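Local atomic coordinates of sulfur carrier protein ThiS adenylyltransferase (Escherichia coli, PDB entry 1ZUD), a protein that catalyses the ATP-dependent adenylation of the C-terminal glycine of the sulfur carrier protein ThiS, a step in thiamine diphosphate biosynthesis. Residues Gln157-Thr162 / Arg171-Asp176; Asp124-Met129 / Gln133-Ala138; Arg4-Tyr9 / Ile18-Gln23. All coordinates share one frame; numbering follows the deposited sequence. Where two conformers were deposited one is given.

Contact 1 of 3, residues Gln157-Thr162 / Arg171-Asp176; sequences QLMVLT and RCLWPD. With ZN (zinc ion), chain H.
Met159, on strand 155-161 of the ThiF-family mixed sheet, packs against Leu173 and Trp174 at the end of helix 170-173. That short helix carries Cys172 of the zinc site. The main meeting is apolar. The thioether sulfur SD of Met159 lies 3.8 Å from CD2 of Leu173. The methyl CE of Met159 is equally close to the same CD2, so one leucine methyl rests against the end of the methionine. The bend at the last torsion of Met159 (chi3 -118°) turns CE toward the indole as well as toward Leu173. CE then comes within 4.4 Å of NE1 of Trp174, approaching the ring obliquely. The side chains of Met159 and Leu173 are inclined to one another rather than aligned.

Trp174 is the first residue to leave the helix. CG of its neighbour Leu173 sits above one indole face, toward the rim. On the strand side, the Gln157 amide is turned almost parallel to the indole, with planes 6° apart. OE1 of Gln157 lies 4.0 Å from CZ2 of Trp174, again at an oblique approach. The amide is shared with the ThiS chain: NE2 of Gln157 donates to O of Gln61 of ThiS, and OE1 accepts from N of Ile63 of ThiS. Val62 of ThiS packs on both Gln157 and Trp174. The contact therefore forms part of the surface that receives ThiS.

SG of Cys172 binds the zinc ion at 2.3 Å, with Cys169, Cys240 and Cys243 completing the site. One water bridges the two segments: it donates to OE1 of Gln157 at 2.7 Å and accepts from NE1 of Trp174 at 3.0 Å.

Contact 2 of 3, residues Asp124-Met129 / Gln133-Ala138; sequences DCTDNM and QEINAA
An Asx turn ends strand 121-124 and leads into the ATP-binding loop of this Rossmann-like fold. Its Asp124 and Thr126 meet Ile135 of helix 129-141. OD1 of Asp124 is gripped twice. The backbone N of Thr126 donates to it at 3.0 Å, from the anti side of the carboxylate. The hydroxyl OG1 of Thr126 donates to it at 2.7 Å, from the syn side. With OG1 lying between the backbone N and the carbonyl carbon (chi1 62°), the threonine can close back on the aspartate while CG2 faces the helix.

CD1 of Ile135 fits against this polar turn. It lies 3.9 Å from CG2 of Thr126, the two side chains meeting tip to tip, and 3.8 Å from OD1 of Asp124. The other carboxylate oxygen, OD2 of Asp124, forms a salt bridge with Arg132 and a hydrogen bond with Thr148. Replacing Asp124 by an alanine removes both carboxylate oxygens; Thr126 N and OG1 would probably lose their acceptor, and Arg132 and Thr148 their partner.

Further along, Asn128 is the N-cap of the helix, and OD1 of Asn128 is hydrogen-bonded to OG1 of Thr131. ND2 of Asn128 donates to OD2 of Asp127 at 2.8 Å, close to the amide plane. Asp127, Asn128 and Met129 all belong to the ATP site. The helix then takes up its regular bonding, with N of Gln133 donating to O of Met129 at 2.8 Å. Ile135 also packs on Ile34 of strand 30-34 and Leu146 of strand 146-152, while Met129 and Gln133 touch Tyr170 of helix 170-173.

Contact 3 of 3, residues Arg4-Tyr9 / Ile18-Gln23; sequences RDFMRY and IALDGQ
NE2 of Gln23 is held in two ways: it donates a hydrogen bond to the carbonyl O of Ala50, and it lies over the ring of Tyr9. The amide and the ring are stacked, their planes 4° apart. NE2 sits 3.6 Å from CG of Tyr9 and projects onto the ring centre. The other end of the amide reaches past the ring to the aliphatic stem, where OE1 of Gln23 is 3.4 Å from CB of Tyr9. This OE1 also has a weak hydrogen bond from Gln12. The bend at chi2 of Gln23 (59°) brings the amide back over the tyrosine, and chi3 (54°) turns it flat to the ring. The hydroxyl of Tyr9 is bonded to ND2 of Asn95, so both partners of the stack are tied at their polar ends.

The second meeting is apolar and lies at the surface. CD2 of Leu20 touches the edge of the Phe6 ring, near its plane, at 3.3 Å from CE2 and 3.6 Å from CD2 of Phe6. The two side chains cross at about a right angle. Ile13 of helix 10-13 touches Phe6, Leu20 and Gln23.

These pairs join helix 3-8 to helix 19-27, with helix 10-13 between them in sequence. Tyr9 is the first residue past helix 3-8 and stands at the N-cap position of helix 10-13. No hydrogen bond crosses directly between the two segments. The chemistry implies that the hydrogen bond to Ala50 fixes how the amide is turned, and that the flat stack brings it to Tyr9 through its face rather than by pointing an N-H at the ring.

How the contacts relate
The three contacts follow one another along the chain; none nests within or crosses another. Contact 3 comes first and closes the N-terminal loop through helix 10-13, joining helices 3-8 and 19-27. Contact 2 follows, closing the turn from strand 121-124 into helix 129-141 at the ATP site. Contact 1 is last; it closes the loop between strand 155-161 and helix 170-173, beside the zinc. Contacts 1 and 2 touch: NE2 of Gln133 probably donates to O of Trp174 and O of Asp176. Their centres are about 10 Å apart. Contact 3 lies on the opposite side of the chain's centre, its centre about 32 Å from that of contact 2.

Contact 1 of 3, residues Gln157-Thr162 / Arg171-Asp176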
# COMPACT_ATOMS: atom_id res chain seq x y z
N GLN C 157 -7.79 -3.86 6.05
CA GLN C 157 -7.40 -4.95 6.95
C GLN C 157 -6.73 -6.01 6.10
O GLN C 157 -7.19 -6.30 5.02
CB GLN C 157 -8.65 -5.56 7.65
CG GLN C 157 -9.44 -4.48 8.43
CD GLN C 157 -10.67 -5.02 9.22
OE1 GLN C 157 -11.21 -6.07 8.89
NE2 GLN C 157 -11.12 -4.25 10.22
N LEU C 158 -5.65 -6.61 6.61
CA LEU C 158 -4.96 -7.65 5.86
C LEU C 158 -4.37 -8.73 6.85
O LEU C 158 -3.91 -8.37 7.93
CB LEU C 158 -3.80 -7.00 5.09
CG LEU C 158 -2.71 -7.89 4.54
CD1 LEU C 158 -3.27 -8.68 3.39
CD2 LEU C 158 -1.51 -7.02 4.07
N MET C 159 -4.41 -10.00 6.47
CA MET C 159 -3.80 -11.07 7.28
C MET C 159 -3.32 -12.16 6.37
O MET C 159 -4.01 -12.49 5.37
CB MET C 159 -4.81 -11.79 8.20
CG MET C 159 -5.86 -11.02 8.81
SD MET C 159 -6.87 -12.27 9.67
CE MET C 159 -8.35 -12.03 8.82
N VAL C 160 -2.19 -12.77 6.72
CA VAL C 160 -1.64 -13.93 5.99
C VAL C 160 -1.84 -15.16 6.92
O VAL C 160 -1.27 -15.21 8.04
CB VAL C 160 -0.15 -13.79 5.69
CG1 VAL C 160 0.30 -15.04 4.94
CG2 VAL C 160 0.11 -12.50 4.82
N LEU C 161 -2.65 -16.13 6.50
CA LEU C 161 -2.93 -17.30 7.35
C LEU C 161 -2.36 -18.52 6.67
O LEU C 161 -2.70 -18.85 5.50
CB LEU C 161 -4.43 -17.47 7.55
CG LEU C 161 -5.22 -16.24 7.91
CD1 LEU C 161 -6.71 -16.50 7.63
CD2 LEU C 161 -4.96 -15.92 9.34
N THR C 162 -1.44 -19.17 7.36
CA THR C 162 -0.81 -20.35 6.74
C THR C 162 -0.86 -21.58 7.65
O THR C 162 -0.95 -21.43 8.86
CB THR C 162 0.70 -20.10 6.46
OG1 THR C 162 1.38 -19.85 7.71
CG2 THR C 162 0.89 -18.85 5.57
N ARG C 171 -11.92 -17.52 10.86
CA ARG C 171 -13.03 -17.79 11.77
C ARG C 171 -12.62 -17.66 13.25
O ARG C 171 -13.48 -17.44 14.09
CB ARG C 171 -13.64 -19.18 11.47
CG ARG C 171 -14.65 -19.71 12.51
CD ARG C 171 -16.00 -19.08 12.40
NE ARG C 171 -16.91 -19.59 13.44
CZ ARG C 171 -16.77 -19.38 14.75
NH1 ARG C 171 -15.74 -18.68 15.26
NH2 ARG C 171 -17.69 -19.85 15.58
N CYS C 172 -11.34 -17.76 13.58
CA CYS C 172 -10.95 -17.55 15.01
C CYS C 172 -11.12 -16.08 15.39
O CYS C 172 -11.43 -15.73 16.53
CB CYS C 172 -9.48 -17.91 15.29
SG CYS C 172 -9.05 -19.68 15.14
N LEU C 173 -10.89 -15.21 14.41
CA LEU C 173 -10.99 -13.77 14.63
C LEU C 173 -12.42 -13.23 14.49
O LEU C 173 -12.84 -12.37 15.25
CB LEU C 173 -10.08 -13.05 13.60
CG LEU C 173 -10.11 -11.53 13.55
CD1 LEU C 173 -9.69 -10.99 14.94
CD2 LEU C 173 -9.10 -11.01 12.45
N TRP C 174 -13.11 -13.69 13.44
CA TRP C 174 -14.46 -13.28 13.11
C TRP C 174 -15.42 -14.47 13.18
O TRP C 174 -15.48 -15.32 12.26
CB TRP C 174 -14.52 -12.70 11.67
CG TRP C 174 -13.58 -11.51 11.47
CD1 TRP C 174 -12.55 -11.44 10.56
CD2 TRP C 174 -13.57 -10.27 12.19
NE1 TRP C 174 -11.91 -10.23 10.68
CE2 TRP C 174 -12.51 -9.49 11.67
CE3 TRP C 174 -14.37 -9.73 13.22
CZ2 TRP C 174 -12.21 -8.20 12.14
CZ3 TRP C 174 -14.08 -8.44 13.70
CH2 TRP C 174 -13.01 -7.70 13.15
N PRO C 175 -16.19 -14.54 14.27
CA PRO C 175 -17.13 -15.67 14.35
C PRO C 175 -18.35 -15.35 13.48
O PRO C 175 -19.08 -16.24 13.07
CB PRO C 175 -17.50 -15.73 15.85
CG PRO C 175 -16.34 -15.04 16.57
CD PRO C 175 -15.94 -13.92 15.59
N ASP C 176 -18.55 -14.08 13.15
CA ASP C 176 -19.73 -13.64 12.38
C ASP C 176 -19.84 -14.14 10.95
O ASP C 176 -18.83 -14.22 10.23
CB ASP C 176 -19.78 -12.10 12.31
CG ASP C 176 -19.26 -11.44 13.58
OD1 ASP C 176 -20.08 -11.04 14.44
OD2 ASP C 176 -18.03 -11.33 13.71
ZN ZN H . -9.94 -21.03 13.51
O HOH W 1 -10.52 -8.67 8.46

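Contact 2 of 3, residues Asp124-Met129 / Gln133-Ala138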
# COMPACT_ATOMS: atom_id res chain seq x y z
N ASP C 124 -8.04 -14.02 -1.06
CA ASP C 124 -9.46 -13.72 -0.83
C ASP C 124 -9.64 -12.19 -1.07
O ASP C 124 -9.24 -11.38 -0.26
CB ASP C 124 -9.89 -14.07 0.59
CG ASP C 124 -11.25 -13.45 0.98
OD1 ASP C 124 -12.05 -13.02 0.10
OD2 ASP C 124 -11.52 -13.37 2.21
N CYS C 125 -10.26 -11.86 -2.19
CA CYS C 125 -10.48 -10.47 -2.56
C CYS C 125 -11.98 -10.27 -2.76
O CYS C 125 -12.40 -9.53 -3.65
CB CYS C 125 -9.77 -10.20 -3.87
SG CYS C 125 -8.02 -10.50 -3.81
N THR C 126 -12.79 -10.94 -1.94
CA THR C 126 -14.25 -10.87 -2.09
C THR C 126 -14.86 -9.75 -1.25
O THR C 126 -14.15 -8.96 -0.64
CB THR C 126 -14.96 -12.26 -1.79
OG1 THR C 126 -14.72 -12.66 -0.42
CG2 THR C 126 -14.43 -13.33 -2.74
N ASP C 127 -16.18 -9.67 -1.20
CA ASP C 127 -16.77 -8.52 -0.53
C ASP C 127 -17.90 -8.85 0.45
O ASP C 127 -18.75 -8.00 0.69
CB ASP C 127 -17.37 -7.60 -1.58
CG ASP C 127 -18.48 -8.30 -2.35
OD1 ASP C 127 -18.99 -7.74 -3.34
OD2 ASP C 127 -18.85 -9.44 -1.96
N ASN C 128 -17.96 -10.08 0.96
CA ASN C 128 -18.99 -10.33 1.97
C ASN C 128 -18.52 -11.46 2.90
O ASN C 128 -17.75 -12.32 2.47
CB ASN C 128 -20.33 -10.67 1.30
CG ASN C 128 -20.26 -11.93 0.51
OD1 ASN C 128 -20.55 -13.03 1.03
ND2 ASN C 128 -19.84 -11.81 -0.74
N MET C 129 -18.98 -11.41 4.14
CA MET C 129 -18.60 -12.36 5.18
C MET C 129 -18.85 -13.81 4.83
O MET C 129 -17.99 -14.64 5.03
CB MET C 129 -19.37 -12.08 6.48
CG MET C 129 -19.28 -10.68 6.99
SD MET C 129 -18.12 -10.70 8.31
CE MET C 129 -16.74 -10.46 7.34
N GLN C 133 -16.05 -16.58 4.81
CA GLN C 133 -15.99 -17.74 5.73
C GLN C 133 -15.87 -19.06 4.95
O GLN C 133 -15.11 -19.97 5.36
CB GLN C 133 -17.24 -17.79 6.63
CG GLN C 133 -17.35 -16.60 7.55
CD GLN C 133 -16.39 -16.69 8.73
OE1 GLN C 133 -15.56 -17.60 8.81
NE2 GLN C 133 -16.50 -15.73 9.66
N GLU C 134 -16.55 -19.16 3.79
CA GLU C 134 -16.50 -20.39 3.01
C GLU C 134 -15.08 -20.64 2.48
O GLU C 134 -14.62 -21.76 2.45
CB GLU C 134 -17.53 -20.38 1.83
CG GLU C 134 -18.10 -21.81 1.56
CD GLU C 134 -18.72 -22.07 0.16
OE1 GLU C 134 -19.31 -21.15 -0.44
OE2 GLU C 134 -18.65 -23.23 -0.32
N ILE C 135 -14.41 -19.59 2.02
CA ILE C 135 -13.06 -19.71 1.50
C ILE C 135 -12.07 -20.14 2.60
O ILE C 135 -11.20 -20.98 2.37
CB ILE C 135 -12.59 -18.34 0.88
CG1 ILE C 135 -13.40 -18.05 -0.40
CG2 ILE C 135 -11.10 -18.38 0.53
CD1 ILE C 135 -13.31 -16.49 -0.84
N ASN C 136 -12.20 -19.52 3.77
CA ASN C 136 -11.36 -19.83 4.89
C ASN C 136 -11.54 -21.31 5.28
O ASN C 136 -10.55 -22.01 5.55
CB ASN C 136 -11.72 -18.95 6.08
CG ASN C 136 -11.00 -19.37 7.38
OD1 ASN C 136 -9.81 -19.17 7.52
ND2 ASN C 136 -11.74 -19.99 8.31
N ALA C 137 -12.78 -21.77 5.32
CA ALA C 137 -13.07 -23.18 5.70
C ALA C 137 -12.41 -24.12 4.69
O ALA C 137 -11.84 -25.14 5.06
CB ALA C 137 -14.59 -23.42 5.73
N ALA C 138 -12.48 -23.79 3.40
CA ALA C 138 -11.87 -24.63 2.38
C ALA C 138 -10.35 -24.61 2.48
O ALA C 138 -9.71 -25.66 2.34
CB ALA C 138 -12.28 -24.16 0.93

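Contact 3 of 3, residues Arg4-Tyr9 / Ile18-Gln23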
# COMPACT_ATOMS: atom_id res chain seq x y z
N ARG C 4 13.53 -14.96 -22.94
CA ARG C 4 12.54 -13.90 -22.89
C ARG C 4 12.13 -13.72 -21.44
O ARG C 4 12.02 -12.58 -20.98
CB ARG C 4 11.32 -14.23 -23.77
CG ARG C 4 10.44 -13.02 -24.07
CD ARG C 4 9.36 -13.27 -25.13
NE ARG C 4 8.52 -14.43 -24.83
CZ ARG C 4 8.82 -15.69 -25.15
NH1 ARG C 4 9.96 -15.97 -25.78
NH2 ARG C 4 8.00 -16.67 -24.82
N ASP C 5 11.94 -14.83 -20.72
CA ASP C 5 11.60 -14.74 -19.30
C ASP C 5 12.72 -14.06 -18.51
O ASP C 5 12.48 -13.22 -17.62
CB ASP C 5 11.35 -16.13 -18.71
CG ASP C 5 10.11 -16.82 -19.31
OD1 ASP C 5 9.18 -16.10 -19.76
OD2 ASP C 5 10.07 -18.07 -19.31
N PHE C 6 13.96 -14.40 -18.84
CA PHE C 6 15.07 -13.80 -18.11
C PHE C 6 15.04 -12.25 -18.17
O PHE C 6 15.20 -11.55 -17.16
CB PHE C 6 16.41 -14.35 -18.65
CG PHE C 6 17.55 -14.02 -17.78
CD1 PHE C 6 18.39 -12.98 -18.09
CD2 PHE C 6 17.69 -14.66 -16.55
CE1 PHE C 6 19.38 -12.56 -17.17
CE2 PHE C 6 18.65 -14.26 -15.63
CZ PHE C 6 19.49 -13.21 -15.93
N MET C 7 14.78 -11.70 -19.35
CA MET C 7 14.70 -10.27 -19.55
C MET C 7 13.48 -9.65 -18.86
O MET C 7 13.55 -8.61 -18.17
CB MET C 7 14.61 -9.95 -21.05
CG MET C 7 15.95 -10.05 -21.78
SD MET C 7 17.17 -8.83 -21.19
CE MET C 7 16.10 -7.40 -20.44
N ARG C 8 12.36 -10.32 -19.04
CA ARG C 8 11.10 -9.83 -18.48
C ARG C 8 11.17 -9.74 -16.96
O ARG C 8 10.74 -8.74 -16.37
CB ARG C 8 9.97 -10.78 -18.91
CG ARG C 8 8.61 -10.49 -18.23
CD ARG C 8 7.57 -11.56 -18.59
NE ARG C 8 7.06 -11.38 -19.95
CZ ARG C 8 6.15 -10.47 -20.29
NH1 ARG C 8 5.65 -9.65 -19.37
NH2 ARG C 8 5.73 -10.37 -21.54
N TYR C 9 11.72 -10.77 -16.32
CA TYR C 9 11.80 -10.78 -14.84
C TYR C 9 13.11 -10.29 -14.26
O TYR C 9 13.37 -10.41 -13.05
CB TYR C 9 11.55 -12.20 -14.34
CG TYR C 9 10.28 -12.75 -14.93
CD1 TYR C 9 10.29 -13.93 -15.69
CD2 TYR C 9 9.06 -12.11 -14.69
CE1 TYR C 9 9.09 -14.47 -16.20
CE2 TYR C 9 7.88 -12.64 -15.19
CZ TYR C 9 7.90 -13.80 -15.94
OH TYR C 9 6.72 -14.26 -16.46
N ILE C 18 15.33 -13.35 -4.43
CA ILE C 18 14.49 -14.04 -5.39
C ILE C 18 15.43 -14.79 -6.36
O ILE C 18 15.44 -16.03 -6.46
CB ILE C 18 13.63 -13.04 -6.20
CG1 ILE C 18 12.99 -12.01 -5.25
CG2 ILE C 18 12.55 -13.77 -6.97
CD1 ILE C 18 12.13 -12.63 -4.19
N ALA C 19 16.19 -14.02 -7.13
CA ALA C 19 17.18 -14.61 -8.01
C ALA C 19 16.59 -15.62 -9.02
O ALA C 19 15.38 -15.67 -9.22
CB ALA C 19 18.27 -15.28 -7.13
N LEU C 20 17.45 -16.44 -9.64
CA LEU C 20 16.97 -17.40 -10.63
C LEU C 20 16.12 -18.49 -9.98
O LEU C 20 15.09 -18.88 -10.52
CB LEU C 20 18.14 -18.01 -11.39
CG LEU C 20 18.78 -17.05 -12.39
CD1 LEU C 20 20.00 -17.76 -13.01
CD2 LEU C 20 17.77 -16.61 -13.47
N ASP C 21 16.52 -18.97 -8.81
CA ASP C 21 15.74 -20.01 -8.13
C ASP C 21 14.33 -19.57 -7.74
O ASP C 21 13.36 -20.34 -7.89
CB ASP C 21 16.42 -20.44 -6.81
CG ASP C 21 17.49 -21.50 -7.00
OD1 ASP C 21 17.37 -22.30 -7.97
OD2 ASP C 21 18.44 -21.52 -6.17
N GLY C 22 14.24 -18.37 -7.16
CA GLY C 22 12.95 -17.86 -6.71
C GLY C 22 12.03 -17.59 -7.90
O GLY C 22 10.82 -17.79 -7.85
N GLN C 23 12.61 -17.12 -8.98
CA GLN C 23 11.77 -16.83 -10.16
C GLN C 23 11.18 -18.15 -10.69
O GLN C 23 10.02 -18.21 -11.12
CB GLN C 23 12.60 -16.19 -11.27
CG GLN C 23 11.71 -15.76 -12.44
CD GLN C 23 10.66 -14.76 -11.98
OE1 GLN C 23 11.00 -13.75 -11.39
NE2 GLN C 23 9.39 -15.04 -12.25